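50S ribosomal protein L16 arginine hydroxylase (Escherichia coli, PDB 4CCL) catalyses the iron- and 2-oxoglutarate-dependent 3-hydroxylation of an arginine in ribosomal protein uL16, working as a homodimer that regulates bacterial growth. Local coordinates at residues G307-L312 / S366-F371; L82-N87 / S275-D280; R221-N226 / P261-Q266. One frame throughout, in Å; residues are numbered along the deposited sequence.

Contact 2 spans contact 3 along the chain, and contact 1 follows both. Contact 2 opens beside strand 79-83 of the eight-stranded JmjC sheet and closes only at 275-280, joining the catalytic sheet to the winged-helix part. Between its segments lies contact 3, where the end of helix 207-220 meets helix 263-272 beside the second subunit. Contact 1 lies within the winged-helix part. Contacts 1 and 2 have centres 14 Å apart and touch: L279 continues the 275-280 loop onto the turn at G307 and G308. Contact 3 is about 27 Å from contact 1 and 31 Å from contact 2, centre to centre, and touches neither.

Contact 1: residues G307-L312 / S366-F371; sequences GGLRVL and SGYWFF
L309 meets Y368 and W369 with different branches, in a buried apolar contact within the winged-helix domain. Its CD1 lies 3.6 Å from CD1 of Y368, approaching that ring at a slant, while its CD2 sits over one face of the indole, 4.1 Å from CH2 of W369. CD2 also packs on the stem of the tyrosine, 3.9 Å from CB of Y368. The leucine swings its CG away from the backbone N (chi1 -170°), which carries the fork across to the other segment; there it crosses the tyrosine side chain at about a right angle. V311 adds a second apolar point. It reaches toward W369 from the opposite direction, and its CG2 comes within 3.9 Å of CH2 of W369, again at a slant. In W369 the CG stands beside the backbone N (chi1 -83°), and the far six-membered ring of the indole thereby carries the contact with both aliphatic side chains. The phenol ring has another neighbour from its own segment, CB of S366, which lies 3.9 Å above the ring plane of Y368, over its centre. No hydrogen bond links the two segments; the hydroxyl of Y368 instead bonds to N321 and E323. G367, with positive phi, closes helix 354-365 in a Schellman motif and turns the chain toward strand 369-371. Around this contact, strand 311-314 pairs with 317-320, and strand 369-371 pairs with 303-305, so the apolar cluster lies between two small antiparallel sheets. L363 and V364 of helix 354-365 also pack on W369, while R310 turns to the catalytic domain, bonding to the carbonyls of W106 and I108.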
loop_
_atom_site.group_PDB
_atom_site.type_symbol
_atom_site.label_atom_id
_atom_site.label_comp_id
_atom_site.label_asym_id
_atom_site.label_seq_id
_atom_site.Cartn_x
_atom_site.Cartn_y
_atom_site.Cartn_z
ATOM N N GLY B 307 27.210 14.668 3.673
ATOM C CA GLY B 307 26.743 15.174 2.394
ATOM C C GLY B 307 25.554 14.405 1.851
ATOM O O GLY B 307 25.591 13.180 1.736
ATOM N N GLY B 308 24.487 15.131 1.531
ATOM C CA GLY B 308 23.296 14.524 0.968
ATOM C C GLY B 308 22.265 14.117 2.001
ATOM O O GLY B 308 21.148 13.736 1.651
ATOM N N LEU B 309 22.636 14.187 3.276
ATOM C CA LEU B 309 21.718 13.821 4.348
ATOM C C LEU B 309 20.633 14.878 4.488
ATOM O O LEU B 309 20.925 16.066 4.623
ATOM C CB LEU B 309 22.454 13.655 5.677
ATOM C CG LEU B 309 21.621 13.045 6.810
ATOM C CD1 LEU B 309 21.981 11.581 7.016
ATOM C CD2 LEU B 309 21.776 13.831 8.103
ATOM N N ARG B 310 19.381 14.439 4.457
ATOM C CA ARG B 310 18.252 15.359 4.479
ATOM C C ARG B 310 17.701 15.565 5.888
ATOM O O ARG B 310 17.349 14.607 6.578
ATOM C CB ARG B 310 17.160 14.874 3.522
ATOM C CG ARG B 310 17.635 14.798 2.075
ATOM C CD ARG B 310 16.773 13.882 1.213
ATOM N NE ARG B 310 15.406 14.372 1.059
ATOM C CZ ARG B 310 15.053 15.365 0.250
ATOM N NH1 ARG B 310 15.970 15.994 -0.475
ATOM N NH2 ARG B 310 13.783 15.740 0.171
ATOM N N VAL B 311 17.642 16.825 6.307
ATOM C CA VAL B 311 17.082 17.182 7.602
ATOM C C VAL B 311 15.965 18.196 7.395
ATOM O O VAL B 311 16.205 19.313 6.936
ATOM C CB VAL B 311 18.150 17.779 8.531
ATOM C CG1 VAL B 311 17.600 17.935 9.935
ATOM C CG2 VAL B 311 19.388 16.899 8.543
ATOM N N LEU B 312 14.740 17.803 7.728
ATOM C CA LEU B 312 13.578 18.626 7.400
ATOM C C LEU B 312 12.674 18.857 8.598
ATOM O O LEU B 312 12.462 17.962 9.408
ATOM C CB LEU B 312 12.784 17.977 6.269
ATOM C CG LEU B 312 13.598 17.727 5.000
ATOM C CD1 LEU B 312 12.857 16.811 4.046
ATOM C CD2 LEU B 312 13.954 19.042 4.321
ATOM N N SER B 366 25.480 7.384 14.598
ATOM C CA SER B 366 24.788 6.833 13.437
ATOM C C SER B 366 25.537 7.160 12.149
ATOM O O SER B 366 25.323 6.523 11.116
ATOM C CB SER B 366 23.359 7.378 13.356
ATOM O OG SER B 366 22.404 6.362 13.597
ATOM N N GLY B 367 26.409 8.162 12.221
ATOM C CA GLY B 367 27.200 8.587 11.079
ATOM C C GLY B 367 26.640 9.821 10.395
ATOM O O GLY B 367 27.195 10.303 9.408
ATOM N N TYR B 368 25.543 10.343 10.932
ATOM C CA TYR B 368 24.824 11.439 10.291
ATOM C C TYR B 368 25.555 12.776 10.435
ATOM O O TYR B 368 25.399 13.671 9.604
ATOM C CB TYR B 368 23.392 11.529 10.830
ATOM C CG TYR B 368 22.540 10.304 10.553
ATOM C CD1 TYR B 368 22.961 9.322 9.664
ATOM C CD2 TYR B 368 21.310 10.135 11.174
ATOM C CE1 TYR B 368 22.186 8.207 9.409
ATOM C CE2 TYR B 368 20.527 9.022 10.921
ATOM C CZ TYR B 368 20.970 8.063 10.040
ATOM O OH TYR B 368 20.192 6.958 9.792
ATOM N N TRP B 369 26.352 12.902 11.490
ATOM C CA TRP B 369 27.222 14.061 11.678
ATOM C C TRP B 369 28.610 13.584 12.100
ATOM O O TRP B 369 28.736 12.560 12.769
ATOM C CB TRP B 369 26.648 15.003 12.738
ATOM C CG TRP B 369 25.605 15.953 12.235
ATOM C CD1 TRP B 369 25.799 17.242 11.823
ATOM C CD2 TRP B 369 24.207 15.701 12.107
ATOM N NE1 TRP B 369 24.607 17.803 11.441
ATOM C CE2 TRP B 369 23.604 16.870 11.604
ATOM C CE3 TRP B 369 23.389 14.592 12.365
ATOM C CZ2 TRP B 369 22.242 16.975 11.354
ATOM C CZ3 TRP B 369 22.033 14.690 12.116
ATOM C CH2 TRP B 369 21.473 15.873 11.617
ATOM N N PHE B 370 29.652 14.311 11.706
ATOM C CA PHE B 370 31.013 13.945 12.104
ATOM C C PHE B 370 31.890 15.162 12.413
ATOM O O PHE B 370 31.583 16.273 11.991
ATOM C CB PHE B 370 31.673 13.041 11.058
ATOM C CG PHE B 370 31.895 13.701 9.722
ATOM C CD1 PHE B 370 30.894 13.714 8.762
ATOM C CD2 PHE B 370 33.113 14.289 9.418
ATOM C CE1 PHE B 370 31.101 14.314 7.533
ATOM C CE2 PHE B 370 33.324 14.888 8.193
ATOM C CZ PHE B 370 32.317 14.900 7.248
ATOM N N PHE B 371 32.980 14.943 13.143
ATOM C CA PHE B 371 33.786 16.039 13.688
ATOM C C PHE B 371 34.846 16.615 12.755
ATOM O O PHE B 371 35.490 15.885 12.003
ATOM C CB PHE B 371 34.432 15.617 15.008
ATOM C CG PHE B 371 33.547 15.817 16.197
ATOM C CD1 PHE B 371 33.100 17.083 16.518
ATOM C CD2 PHE B 371 33.169 14.750 16.996
ATOM C CE1 PHE B 371 32.288 17.290 17.606
ATOM C CE2 PHE B 371 32.352 14.951 18.095
ATOM C CZ PHE B 371 31.910 16.225 18.398
#

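Contact 2: residues L82-N87 / S275-D280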
loop_
_atom_site.group_PDB
_atom_site.type_symbol
_atom_site.label_atom_id
_atom_site.label_comp_id
_atom_site.label_asym_id
_atom_site.label_seq_id
_atom_site.Cartn_x
_atom_site.Cartn_y
_atom_site.Cartn_z
ATOM N N LEU B 82 28.382 9.452 -16.569
ATOM C CA LEU B 82 27.433 10.073 -15.651
ATOM C C LEU B 82 27.532 9.483 -14.250
ATOM O O LEU B 82 27.419 8.273 -14.068
ATOM C CB LEU B 82 26.002 9.920 -16.169
ATOM C CG LEU B 82 25.593 10.731 -17.401
ATOM C CD1 LEU B 82 25.893 9.982 -18.692
ATOM C CD2 LEU B 82 24.123 11.110 -17.324
ATOM N N VAL B 83 27.735 10.346 -13.261
ATOM C CA VAL B 83 27.827 9.914 -11.872
ATOM C C VAL B 83 26.772 10.594 -11.002
ATOM O O VAL B 83 26.709 11.822 -10.928
ATOM C CB VAL B 83 29.223 10.191 -11.286
ATOM C CG1 VAL B 83 29.249 9.847 -9.805
ATOM C CG2 VAL B 83 30.281 9.404 -12.043
ATOM N N GLN B 84 25.949 9.778 -10.345
ATOM C CA GLN B 84 24.862 10.264 -9.500
ATOM C C GLN B 84 25.341 10.673 -8.112
ATOM O O GLN B 84 26.261 10.069 -7.563
ATOM C CB GLN B 84 23.796 9.176 -9.347
ATOM C CG GLN B 84 23.164 8.724 -10.648
ATOM C CD GLN B 84 22.116 9.693 -11.154
ATOM O OE1 GLN B 84 21.492 10.412 -10.374
ATOM N NE2 GLN B 84 21.920 9.721 -12.467
ATOM N N ALA B 85 24.700 11.700 -7.556
ATOM C CA ALA B 85 24.879 12.101 -6.157
ATOM C C ALA B 85 26.333 12.280 -5.712
ATOM O O ALA B 85 26.746 11.721 -4.696
ATOM C CB ALA B 85 24.163 11.119 -5.234
ATOM N N VAL B 86 27.100 13.060 -6.470
ATOM C CA VAL B 86 28.503 13.301 -6.145
ATOM C C VAL B 86 28.633 14.040 -4.813
ATOM O O VAL B 86 29.602 13.849 -4.074
ATOM C CB VAL B 86 29.208 14.094 -7.269
ATOM C CG1 VAL B 86 30.640 14.449 -6.883
ATOM C CG2 VAL B 86 29.195 13.299 -8.560
ATOM N N ASN B 87 27.626 14.851 -4.491
ATOM C CA ASN B 87 27.632 15.625 -3.253
ATOM C C ASN B 87 27.690 14.747 -2.002
ATOM O O ASN B 87 27.965 15.232 -0.904
ATOM C CB ASN B 87 26.423 16.565 -3.193
ATOM C CG ASN B 87 25.113 15.847 -3.442
ATOM O OD1 ASN B 87 24.953 15.155 -4.447
ATOM N ND2 ASN B 87 24.170 16.001 -2.522
ATOM N N SER B 275 16.964 9.955 1.407
ATOM C CA SER B 275 17.600 10.287 0.135
ATOM C C SER B 275 17.372 9.211 -0.928
ATOM O O SER B 275 17.369 8.016 -0.625
ATOM C CB SER B 275 19.100 10.524 0.331
ATOM O OG SER B 275 19.735 10.837 -0.897
ATOM N N ARG B 276 17.189 9.643 -2.171
ATOM C CA ARG B 276 16.971 8.724 -3.285
ATOM C C ARG B 276 18.239 7.968 -3.677
ATOM O O ARG B 276 18.178 6.992 -4.426
ATOM C CB ARG B 276 16.402 9.469 -4.498
ATOM C CG ARG B 276 14.937 9.866 -4.359
ATOM C CD ARG B 276 14.454 10.713 -5.534
ATOM N NE ARG B 276 14.421 9.974 -6.794
ATOM C CZ ARG B 276 15.336 10.082 -7.752
ATOM N NH1 ARG B 276 16.367 10.902 -7.598
ATOM N NH2 ARG B 276 15.220 9.373 -8.866
ATOM N N HIS B 277 19.385 8.417 -3.173
ATOM C CA HIS B 277 20.648 7.735 -3.436
ATOM C C HIS B 277 21.339 7.326 -2.138
ATOM O O HIS B 277 21.051 7.871 -1.072
ATOM C CB HIS B 277 21.580 8.617 -4.268
ATOM C CG HIS B 277 20.971 9.105 -5.547
ATOM N ND1 HIS B 277 20.497 10.391 -5.697
ATOM C CD2 HIS B 277 20.757 8.481 -6.725
ATOM C CE1 HIS B 277 20.018 10.537 -6.919
ATOM N NE2 HIS B 277 20.162 9.396 -7.565
ATOM N N GLU B 278 22.255 6.368 -2.241
ATOM C CA GLU B 278 22.962 5.851 -1.074
ATOM C C GLU B 278 23.891 6.896 -0.456
ATOM O O GLU B 278 24.735 7.482 -1.139
ATOM C CB GLU B 278 23.753 4.596 -1.454
ATOM C CG GLU B 278 24.515 3.967 -0.300
ATOM C CD GLU B 278 25.086 2.607 -0.649
ATOM O OE1 GLU B 278 26.018 2.544 -1.479
ATOM O OE2 GLU B 278 24.603 1.600 -0.088
ATOM N N LEU B 279 23.715 7.132 0.840
ATOM C CA LEU B 279 24.602 8.003 1.605
ATOM C C LEU B 279 25.934 7.305 1.888
ATOM O O LEU B 279 26.022 6.080 1.840
ATOM C CB LEU B 279 23.944 8.437 2.924
ATOM C CG LEU B 279 22.801 9.463 2.880
ATOM C CD1 LEU B 279 23.167 10.647 1.994
ATOM C CD2 LEU B 279 21.472 8.848 2.448
ATOM N N ASP B 280 26.964 8.087 2.199
ATOM C CA ASP B 280 28.242 7.517 2.588
ATOM C C ASP B 280 28.159 7.418 4.094
ATOM O O ASP B 280 28.280 8.417 4.785
ATOM C CB ASP B 280 29.363 8.489 2.193
ATOM C CG ASP B 280 30.762 7.981 2.549
ATOM O OD1 ASP B 280 30.916 7.207 3.517
ATOM O OD2 ASP B 280 31.723 8.374 1.853
#
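A85 and H277 bring the two backbones together, 6.7 Å from CA to CA. A85 adopts left-handed helical angles, bending the chain from strand 79-83 of the JmjC sheet toward helix 86-89; segment 275-280 is irregular and runs on from helix 263-272. The kink turns the A85 methyl to the histidine, where CB of A85 lies 3.7 Å from CB of H277 and 3.8 Å from its ND1. At the far end of the imidazole, OE1 of Q84 comes to 3.3 Å from NE2 of H277. A bend at chi2 (-79°) turns the amide so that OE1 is its nearest atom to the imidazole, with amide and ring planes 30° apart. The side chain of Q84 is about 9 Å from that of the iron ligand D127. H277 is held by a hydrogen bond from ND1 to D110 on strand 108-116, whose carboxylate also accepts from ND2 of N87. The bond to D110 thus fixes one nitrogen of the ring, with the glutamine oxygen near the other and the A85 methyl packed against CB and the adjoining ring atoms; the carboxylate next to it would probably favour a protonated ring.

Contact 3: residues R221-N226 / P261-Q266; sequences RELGGN and PEHFKQ
L223 and H263 form a CH-pi contact at the surface, where the chain leaving helix 207-220 meets helix 263-272 of the ROXA-like winged-helix part. Helix 207-220 ends in a Schellman motif: E222 has positive phi, and the chain then turns off so that L223 points to the neighbouring helix. CD1 of L223 sits over the centre of the imidazole, 3.9 Å from the ring centroid of H263 and 10° off the ring normal, while its CD2 lies 4.1 Å from NE2 of H263. The two side chains arrive from opposite directions, and in H263 the ring stands beside the backbone N (chi1 -62°), extending from the helix to the leucine. Farther out, the contact is loose and polar. NH2 of R221 passes 4.1 Å from NE2 of Q266 without a hydrogen bond; the guanidinium and amide planes are 66° apart, and NH2 has a long, weak ion pair with E270. The second subunit also reaches this corner: R208 of that subunit bonds to the carbonyl of L223, and its T207 to the side chain of N226. Within segment 261-266, K265 reaches back to E262 in a salt bridge, its NZ 3.2 Å from OE2 of E262 on the syn side, slightly out of the carboxylate plane.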
loop_
_atom_site.group_PDB
_atom_site.type_symbol
_atom_site.label_atom_id
_atom_site.label_comp_id
_atom_site.label_asym_id
_atom_site.label_seq_id
_atom_site.Cartn_x
_atom_site.Cartn_y
_atom_site.Cartn_z
ATOM N N ARG B 221 3.069 0.072 10.861
ATOM C CA ARG B 221 2.829 0.579 12.209
ATOM C C ARG B 221 1.546 0.001 12.799
ATOM O O ARG B 221 1.175 0.331 13.924
ATOM C CB ARG B 221 2.767 2.109 12.213
ATOM C CG ARG B 221 4.104 2.804 11.989
ATOM C CD ARG B 221 5.036 2.646 13.184
ATOM N NE ARG B 221 5.955 3.778 13.301
ATOM C CZ ARG B 221 5.963 4.638 14.315
ATOM N NH1 ARG B 221 5.109 4.496 15.320
ATOM N NH2 ARG B 221 6.834 5.638 14.328
ATOM N N GLU B 222 0.883 -0.859 12.030
ATOM C CA GLU B 222 -0.367 -1.497 12.447
ATOM C C GLU B 222 -1.438 -0.487 12.865
ATOM O O GLU B 222 -2.063 -0.627 13.917
ATOM C CB GLU B 222 -0.117 -2.527 13.556
ATOM C CG GLU B 222 0.562 -3.802 13.068
ATOM C CD GLU B 222 0.850 -4.788 14.188
ATOM O OE1 GLU B 222 0.578 -4.460 15.362
ATOM O OE2 GLU B 222 1.353 -5.892 13.891
ATOM N N LEU B 223 -1.634 0.529 12.030
ATOM C CA LEU B 223 -2.653 1.545 12.261
ATOM C C LEU B 223 -3.928 1.182 11.512
ATOM O O LEU B 223 -3.988 0.146 10.854
ATOM C CB LEU B 223 -2.156 2.916 11.794
ATOM C CG LEU B 223 -0.878 3.455 12.438
ATOM C CD1 LEU B 223 -0.470 4.770 11.789
ATOM C CD2 LEU B 223 -1.069 3.629 13.934
ATOM N N GLY B 224 -4.936 2.044 11.612
ATOM C CA GLY B 224 -6.199 1.855 10.919
ATOM C C GLY B 224 -6.815 0.485 11.130
ATOM O O GLY B 224 -7.318 -0.129 10.189
ATOM N N GLY B 225 -6.779 0.005 12.368
ATOM C CA GLY B 225 -7.262 -1.327 12.685
ATOM C C GLY B 225 -8.738 -1.375 13.036
ATOM O O GLY B 225 -9.257 -2.421 13.429
ATOM N N ASN B 226 -9.416 -0.241 12.892
ATOM C CA ASN B 226 -10.841 -0.155 13.191
ATOM C C ASN B 226 -11.703 -0.753 12.082
ATOM O O ASN B 226 -11.580 -0.381 10.917
ATOM C CB ASN B 226 -11.246 1.296 13.451
ATOM C CG ASN B 226 -11.030 2.185 12.244
ATOM O OD1 ASN B 226 -10.023 2.069 11.544
ATOM N ND2 ASN B 226 -11.984 3.069 11.985
ATOM N N PRO B 261 -4.512 13.289 12.920
ATOM C CA PRO B 261 -3.653 14.479 13.015
ATOM C C PRO B 261 -2.139 14.252 12.937
ATOM O O PRO B 261 -1.469 14.949 12.176
ATOM C CB PRO B 261 -4.011 15.047 14.392
ATOM C CG PRO B 261 -4.475 13.863 15.176
ATOM C CD PRO B 261 -5.211 13.010 14.189
ATOM N N GLU B 262 -1.611 13.306 13.706
ATOM C CA GLU B 262 -0.171 13.045 13.713
ATOM C C GLU B 262 0.332 12.144 12.586
ATOM O O GLU B 262 1.433 12.333 12.073
ATOM C CB GLU B 262 0.284 12.523 15.079
ATOM C CG GLU B 262 0.248 13.581 16.169
ATOM C CD GLU B 262 1.072 14.809 15.821
ATOM O OE1 GLU B 262 2.307 14.773 16.012
ATOM O OE2 GLU B 262 0.486 15.809 15.355
ATOM N N HIS B 263 -0.488 11.167 12.212
ATOM C CA HIS B 263 -0.055 10.054 11.369
ATOM C C HIS B 263 0.487 10.445 9.991
ATOM O O HIS B 263 1.564 9.986 9.593
ATOM C CB HIS B 263 -1.183 9.026 11.244
ATOM C CG HIS B 263 -1.570 8.411 12.550
ATOM N ND1 HIS B 263 -2.832 7.890 12.789
ATOM C CD2 HIS B 263 -0.876 8.229 13.694
ATOM C CE1 HIS B 263 -2.886 7.419 14.016
ATOM N NE2 HIS B 263 -1.707 7.611 14.593
ATOM N N PHE B 264 -0.243 11.288 9.266
ATOM C CA PHE B 264 0.215 11.710 7.945
ATOM C C PHE B 264 1.504 12.521 8.017
ATOM O O PHE B 264 2.457 12.251 7.281
ATOM C CB PHE B 264 -0.849 12.514 7.196
ATOM C CG PHE B 264 -0.359 13.073 5.890
ATOM C CD1 PHE B 264 0.334 12.268 5.001
ATOM C CD2 PHE B 264 -0.578 14.397 5.556
ATOM C CE1 PHE B 264 0.791 12.768 3.809
ATOM C CE2 PHE B 264 -0.121 14.904 4.356
ATOM C CZ PHE B 264 0.565 14.087 3.482
ATOM N N LYS B 265 1.516 13.515 8.897
ATOM C CA LYS B 265 2.677 14.372 9.097
ATOM C C LYS B 265 3.910 13.552 9.447
ATOM O O LYS B 265 5.010 13.814 8.956
ATOM C CB LYS B 265 2.398 15.372 10.219
ATOM C CG LYS B 265 3.607 16.192 10.625
ATOM C CD LYS B 265 3.460 16.742 12.031
ATOM C CE LYS B 265 2.176 17.542 12.190
ATOM N NZ LYS B 265 1.978 18.005 13.595
ATOM N N GLN B 266 3.708 12.550 10.294
ATOM C CA GLN B 266 4.791 11.707 10.769
ATOM C C GLN B 266 5.313 10.837 9.634
ATOM O O GLN B 266 6.528 10.765 9.407
ATOM C CB GLN B 266 4.314 10.843 11.934
ATOM C CG GLN B 266 5.422 10.282 12.797
ATOM C CD GLN B 266 5.133 10.461 14.273
ATOM O OE1 GLN B 266 4.583 11.481 14.687
ATOM N NE2 GLN B 266 5.493 9.465 15.074
#